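Local coordinates for protein UDP-glucose 6-dehydrogenase (Pyrobaculum islandicum, PDB 3VTF) that probably oxidises UDP-glucose to UDP-glucuronate with two molecules of NAD(+), as a member of the UDP-glucose/GDP-mannose dehydrogenase family, at residues L331-A342 with L362-D373. Residues are numbered along the deposited sequence; the frame is centred on the assembly and turned at random.
Sequences LRGRHVGVLGLA and LLERGARVYVHD
Asp373 OD1 takes two backbone N-H groups in succession just past the strand ends, both nearly straight and both from the same face of the carboxylate. Leu341 N, at 2.9 Å from Asp373 OD1, meets the oxygen on its anti side. Ala342 N, at 3.0 Å from the same OD1, comes from well above the plane. The carboxylate reaches these amides because CG lies anti to the backbone N (chi1 -170°). Trp410 NE1 is a third donor to OD1, while OD2 accepts from Met375 N and Ala376 N, so the buried group is held at both oxygens.

Before this point, strands 335-339 and 368-372 run parallel, joined by bonds such as Val338 N to Tyr370 O (2.7 Å). On one face Leu362 leans in from the end of its helix: CD1 packs on Val336 CG1 at 3.6 Å and also touches Val338 CG2, and CD2 reaches Leu331 CD1. Farther along, Leu341 CD1 meets Val371 CG2 at 3.6 Å, the two side chains crossing at about a right angle. On the other face Arg368 CD sits over the His335 ring, 3.7 Å from the ring centroid, in a CH-pi contact; the extended arginine runs alongside. Tyr370 turns the CD2 edge of its ring to Val336 O, which lies in the ring plane 3.6 Å from CD2.

At the far end Gly366 closes the helix as C-prime of a Schellman motif, and its O accepts from Gly333 N (2.7 Å). Helix 354-364 links neighbouring parallel strands in a beta-alpha-beta crossover of the UDP-binding domain; strand 335-339 of this unit runs on through Leu341 and Ala342 to Phe343 and Lys344, which bind UDP-glucose.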
loop_
_atom_site.group_PDB
_atom_site.type_symbol
_atom_site.label_atom_id
_atom_site.label_comp_id
_atom_site.label_asym_id
_atom_site.label_seq_id
_atom_site.Cartn_x
_atom_site.Cartn_y
_atom_site.Cartn_z
ATOM N N LEU A 331 -27.694 2.577 24.574
ATOM C CA LEU A 331 -28.448 1.809 23.576
ATOM C C LEU A 331 -29.584 0.919 24.119
ATOM O O LEU A 331 -30.442 0.511 23.345
ATOM C CB LEU A 331 -27.479 0.936 22.709
ATOM C CG LEU A 331 -26.385 1.748 21.985
ATOM C CD1 LEU A 331 -25.397 0.839 21.219
ATOM C CD2 LEU A 331 -27.023 2.763 21.020
ATOM N N ARG A 332 -29.571 0.618 25.428
ATOM C CA ARG A 332 -30.586 -0.294 26.038
ATOM C C ARG A 332 -32.009 0.098 25.639
ATOM O O ARG A 332 -32.395 1.243 25.808
ATOM C CB ARG A 332 -30.452 -0.329 27.549
ATOM C CG ARG A 332 -29.257 -1.167 27.979
ATOM C CD ARG A 332 -29.395 -1.804 29.372
ATOM N NE ARG A 332 -28.068 -2.224 29.909
ATOM C CZ ARG A 332 -27.095 -1.371 30.225
ATOM N NH1 ARG A 332 -27.304 -0.063 30.044
ATOM N NH2 ARG A 332 -25.916 -1.788 30.732
ATOM N N GLY A 333 -32.744 -0.832 25.030
ATOM C CA GLY A 333 -34.142 -0.618 24.688
ATOM C C GLY A 333 -34.307 0.253 23.472
ATOM O O GLY A 333 -35.433 0.481 23.024
ATOM N N ARG A 334 -33.202 0.745 22.893
ATOM C CA ARG A 334 -33.353 1.727 21.821
ATOM C C ARG A 334 -33.560 1.015 20.497
ATOM O O ARG A 334 -33.102 -0.078 20.312
ATOM C CB ARG A 334 -32.143 2.673 21.823
ATOM C CG ARG A 334 -32.498 4.121 21.683
ATOM C CD ARG A 334 -33.289 4.661 22.864
ATOM N NE ARG A 334 -32.348 4.844 23.960
ATOM C CZ ARG A 334 -31.678 5.970 24.180
ATOM N NH1 ARG A 334 -31.874 6.991 23.356
ATOM N NH2 ARG A 334 -30.808 6.051 25.200
ATOM N N HIS A 335 -34.275 1.633 19.577
ATOM C CA HIS A 335 -34.611 1.040 18.330
ATOM C C HIS A 335 -33.531 1.482 17.362
ATOM O O HIS A 335 -33.464 2.656 17.019
ATOM C CB HIS A 335 -35.975 1.603 17.855
ATOM C CG HIS A 335 -37.192 0.939 18.485
ATOM N ND1 HIS A 335 -37.558 1.134 19.770
ATOM C CD2 HIS A 335 -38.142 0.091 17.937
ATOM C CE1 HIS A 335 -38.672 0.425 20.033
ATOM N NE2 HIS A 335 -39.020 -0.219 18.913
ATOM N N VAL A 336 -32.751 0.535 16.843
ATOM C CA VAL A 336 -31.549 0.844 15.986
ATOM C C VAL A 336 -31.516 -0.071 14.771
ATOM O O VAL A 336 -31.804 -1.248 14.891
ATOM C CB VAL A 336 -30.245 0.634 16.801
ATOM C CG1 VAL A 336 -29.051 0.832 15.890
ATOM C CG2 VAL A 336 -30.236 1.536 18.080
ATOM N N GLY A 337 -31.237 0.482 13.593
ATOM C CA GLY A 337 -31.179 -0.307 12.380
ATOM C C GLY A 337 -29.763 -0.549 11.862
ATOM O O GLY A 337 -28.829 0.268 12.069
ATOM N N VAL A 338 -29.613 -1.621 11.089
ATOM C CA VAL A 338 -28.404 -1.810 10.352
ATOM C C VAL A 338 -28.823 -1.929 8.927
ATOM O O VAL A 338 -29.530 -2.877 8.582
ATOM C CB VAL A 338 -27.653 -3.101 10.790
ATOM C CG1 VAL A 338 -26.434 -3.360 9.903
ATOM C CG2 VAL A 338 -27.373 -3.065 12.272
ATOM N N LEU A 339 -28.301 -1.032 8.083
ATOM C CA LEU A 339 -28.456 -1.066 6.648
ATOM C C LEU A 339 -27.303 -1.808 6.010
ATOM O O LEU A 339 -26.205 -1.241 5.897
ATOM C CB LEU A 339 -28.572 0.340 6.015
ATOM C CG LEU A 339 -29.916 1.050 6.305
ATOM C CD1 LEU A 339 -29.914 2.523 5.824
ATOM C CD2 LEU A 339 -31.062 0.233 5.689
ATOM N N GLY A 340 -27.535 -3.066 5.583
ATOM C CA GLY A 340 -26.486 -3.795 4.855
ATOM C C GLY A 340 -25.981 -4.971 5.729
ATOM O O GLY A 340 -25.547 -4.755 6.848
ATOM N N LEU A 341 -26.107 -6.208 5.221
ATOM C CA LEU A 341 -25.668 -7.363 5.935
ATOM C C LEU A 341 -24.700 -8.153 5.050
ATOM O O LEU A 341 -23.885 -8.890 5.577
ATOM C CB LEU A 341 -26.867 -8.251 6.267
ATOM C CG LEU A 341 -27.859 -7.623 7.234
ATOM C CD1 LEU A 341 -29.141 -8.444 7.343
ATOM C CD2 LEU A 341 -27.262 -7.393 8.626
ATOM N N ALA A 342 -24.872 -8.116 3.718
ATOM C CA ALA A 342 -23.887 -8.748 2.818
ATOM C C ALA A 342 -22.504 -8.143 3.099
ATOM O O ALA A 342 -22.408 -6.971 3.448
ATOM C CB ALA A 342 -24.239 -8.509 1.359
ATOM N N LEU A 362 -24.703 -4.551 18.736
ATOM C CA LEU A 362 -25.875 -3.791 19.174
ATOM C C LEU A 362 -26.722 -4.663 20.140
ATOM O O LEU A 362 -27.207 -4.166 21.163
ATOM C CB LEU A 362 -26.681 -3.354 17.955
ATOM C CG LEU A 362 -25.989 -2.239 17.078
ATOM C CD1 LEU A 362 -26.928 -2.071 15.911
ATOM C CD2 LEU A 362 -25.792 -0.932 17.860
ATOM N N LEU A 363 -26.952 -5.916 19.760
ATOM C CA LEU A 363 -27.722 -6.874 20.571
ATOM C C LEU A 363 -27.151 -7.043 21.940
ATOM O O LEU A 363 -27.858 -6.855 22.911
ATOM C CB LEU A 363 -27.835 -8.218 19.905
ATOM C CG LEU A 363 -28.768 -8.282 18.719
ATOM C CD1 LEU A 363 -28.587 -9.631 18.026
ATOM C CD2 LEU A 363 -30.227 -7.981 19.071
ATOM N N GLU A 364 -25.874 -7.326 22.014
ATOM C CA GLU A 364 -25.132 -7.398 23.257
ATOM C C GLU A 364 -25.252 -6.107 24.102
ATOM O O GLU A 364 -25.040 -6.102 25.314
ATOM C CB GLU A 364 -23.701 -7.776 22.846
ATOM C CG GLU A 364 -22.631 -7.942 23.903
ATOM C CD GLU A 364 -21.284 -8.358 23.273
ATOM O OE1 GLU A 364 -20.628 -7.518 22.613
ATOM O OE2 GLU A 364 -20.859 -9.533 23.432
ATOM N N ARG A 365 -25.624 -4.988 23.495
ATOM C CA ARG A 365 -25.863 -3.790 24.305
ATOM C C ARG A 365 -27.352 -3.497 24.590
ATOM O O ARG A 365 -27.700 -2.379 24.983
ATOM C CB ARG A 365 -25.118 -2.549 23.755
ATOM C CG ARG A 365 -23.627 -2.530 24.111
ATOM C CD ARG A 365 -22.855 -1.790 23.031
ATOM N NE ARG A 365 -21.542 -2.402 22.765
ATOM C CZ ARG A 365 -20.368 -1.765 22.824
ATOM N NH1 ARG A 365 -20.275 -0.440 23.128
ATOM N NH2 ARG A 365 -19.267 -2.467 22.555
ATOM N N GLY A 366 -28.226 -4.473 24.358
ATOM C CA GLY A 366 -29.655 -4.298 24.752
ATOM C C GLY A 366 -30.482 -3.471 23.778
ATOM O O GLY A 366 -31.616 -3.091 24.075
ATOM N N ALA A 367 -29.931 -3.186 22.589
ATOM C CA ALA A 367 -30.720 -2.549 21.507
ATOM C C ALA A 367 -31.731 -3.498 20.896
ATOM O O ALA A 367 -31.509 -4.721 20.796
ATOM C CB ALA A 367 -29.827 -1.961 20.395
ATOM N N ARG A 368 -32.835 -2.915 20.469
ATOM C CA ARG A 368 -33.793 -3.601 19.632
ATOM C C ARG A 368 -33.331 -3.329 18.223
ATOM O O ARG A 368 -33.434 -2.178 17.742
ATOM C CB ARG A 368 -35.224 -3.043 19.805
ATOM C CG ARG A 368 -35.683 -2.792 21.243
ATOM C CD ARG A 368 -37.136 -2.333 21.205
ATOM N NE ARG A 368 -37.856 -2.553 22.462
ATOM C CZ ARG A 368 -39.190 -2.637 22.570
ATOM N NH1 ARG A 368 -39.984 -2.536 21.511
ATOM N NH2 ARG A 368 -39.742 -2.845 23.756
ATOM N N VAL A 369 -32.862 -4.378 17.554
ATOM C CA VAL A 369 -32.184 -4.275 16.238
ATOM C C VAL A 369 -33.053 -4.654 15.052
ATOM O O VAL A 369 -33.658 -5.745 14.990
ATOM C CB VAL A 369 -30.932 -5.188 16.234
ATOM C CG1 VAL A 369 -30.204 -5.165 14.894
ATOM C CG2 VAL A 369 -30.024 -4.751 17.329
ATOM N N TYR A 370 -33.082 -3.753 14.092
ATOM C CA TYR A 370 -33.731 -3.956 12.821
ATOM C C TYR A 370 -32.632 -4.044 11.805
ATOM O O TYR A 370 -31.629 -3.287 11.884
ATOM C CB TYR A 370 -34.609 -2.757 12.492
ATOM C CG TYR A 370 -35.665 -2.558 13.536
ATOM C CD1 TYR A 370 -37.023 -2.902 13.273
ATOM C CD2 TYR A 370 -35.333 -2.030 14.785
ATOM C CE1 TYR A 370 -38.009 -2.731 14.270
ATOM C CE2 TYR A 370 -36.295 -1.853 15.780
ATOM C CZ TYR A 370 -37.625 -2.198 15.524
ATOM O OH TYR A 370 -38.510 -1.954 16.545
ATOM N N VAL A 371 -32.806 -4.900 10.811
ATOM C CA VAL A 371 -31.830 -5.020 9.740
ATOM C C VAL A 371 -32.486 -5.048 8.368
ATOM O O VAL A 371 -33.629 -5.430 8.241
ATOM C CB VAL A 371 -30.955 -6.283 9.901
ATOM C CG1 VAL A 371 -30.310 -6.317 11.267
ATOM C CG2 VAL A 371 -31.763 -7.536 9.642
ATOM N N HIS A 372 -31.754 -4.624 7.354
ATOM C CA HIS A 372 -32.151 -4.799 5.978
ATOM C C HIS A 372 -30.978 -5.123 5.101
ATOM O O HIS A 372 -29.869 -4.684 5.364
ATOM C CB HIS A 372 -32.830 -3.548 5.435
ATOM C CG HIS A 372 -33.065 -3.587 3.948
ATOM N ND1 HIS A 372 -32.194 -3.100 3.075
ATOM C CD2 HIS A 372 -34.112 -4.097 3.207
ATOM C CE1 HIS A 372 -32.655 -3.275 1.840
ATOM N NE2 HIS A 372 -33.827 -3.887 1.922
ATOM N N ASP A 373 -31.207 -5.892 4.045
ATOM C CA ASP A 373 -30.256 -6.008 2.947
ATOM C C ASP A 373 -31.029 -6.300 1.685
ATOM O O ASP A 373 -31.991 -7.020 1.734
ATOM C CB ASP A 373 -29.241 -7.123 3.211
ATOM C CG ASP A 373 -28.102 -7.124 2.224
ATOM O OD1 ASP A 373 -27.069 -6.516 2.510
ATOM O OD2 ASP A 373 -28.245 -7.712 1.154
#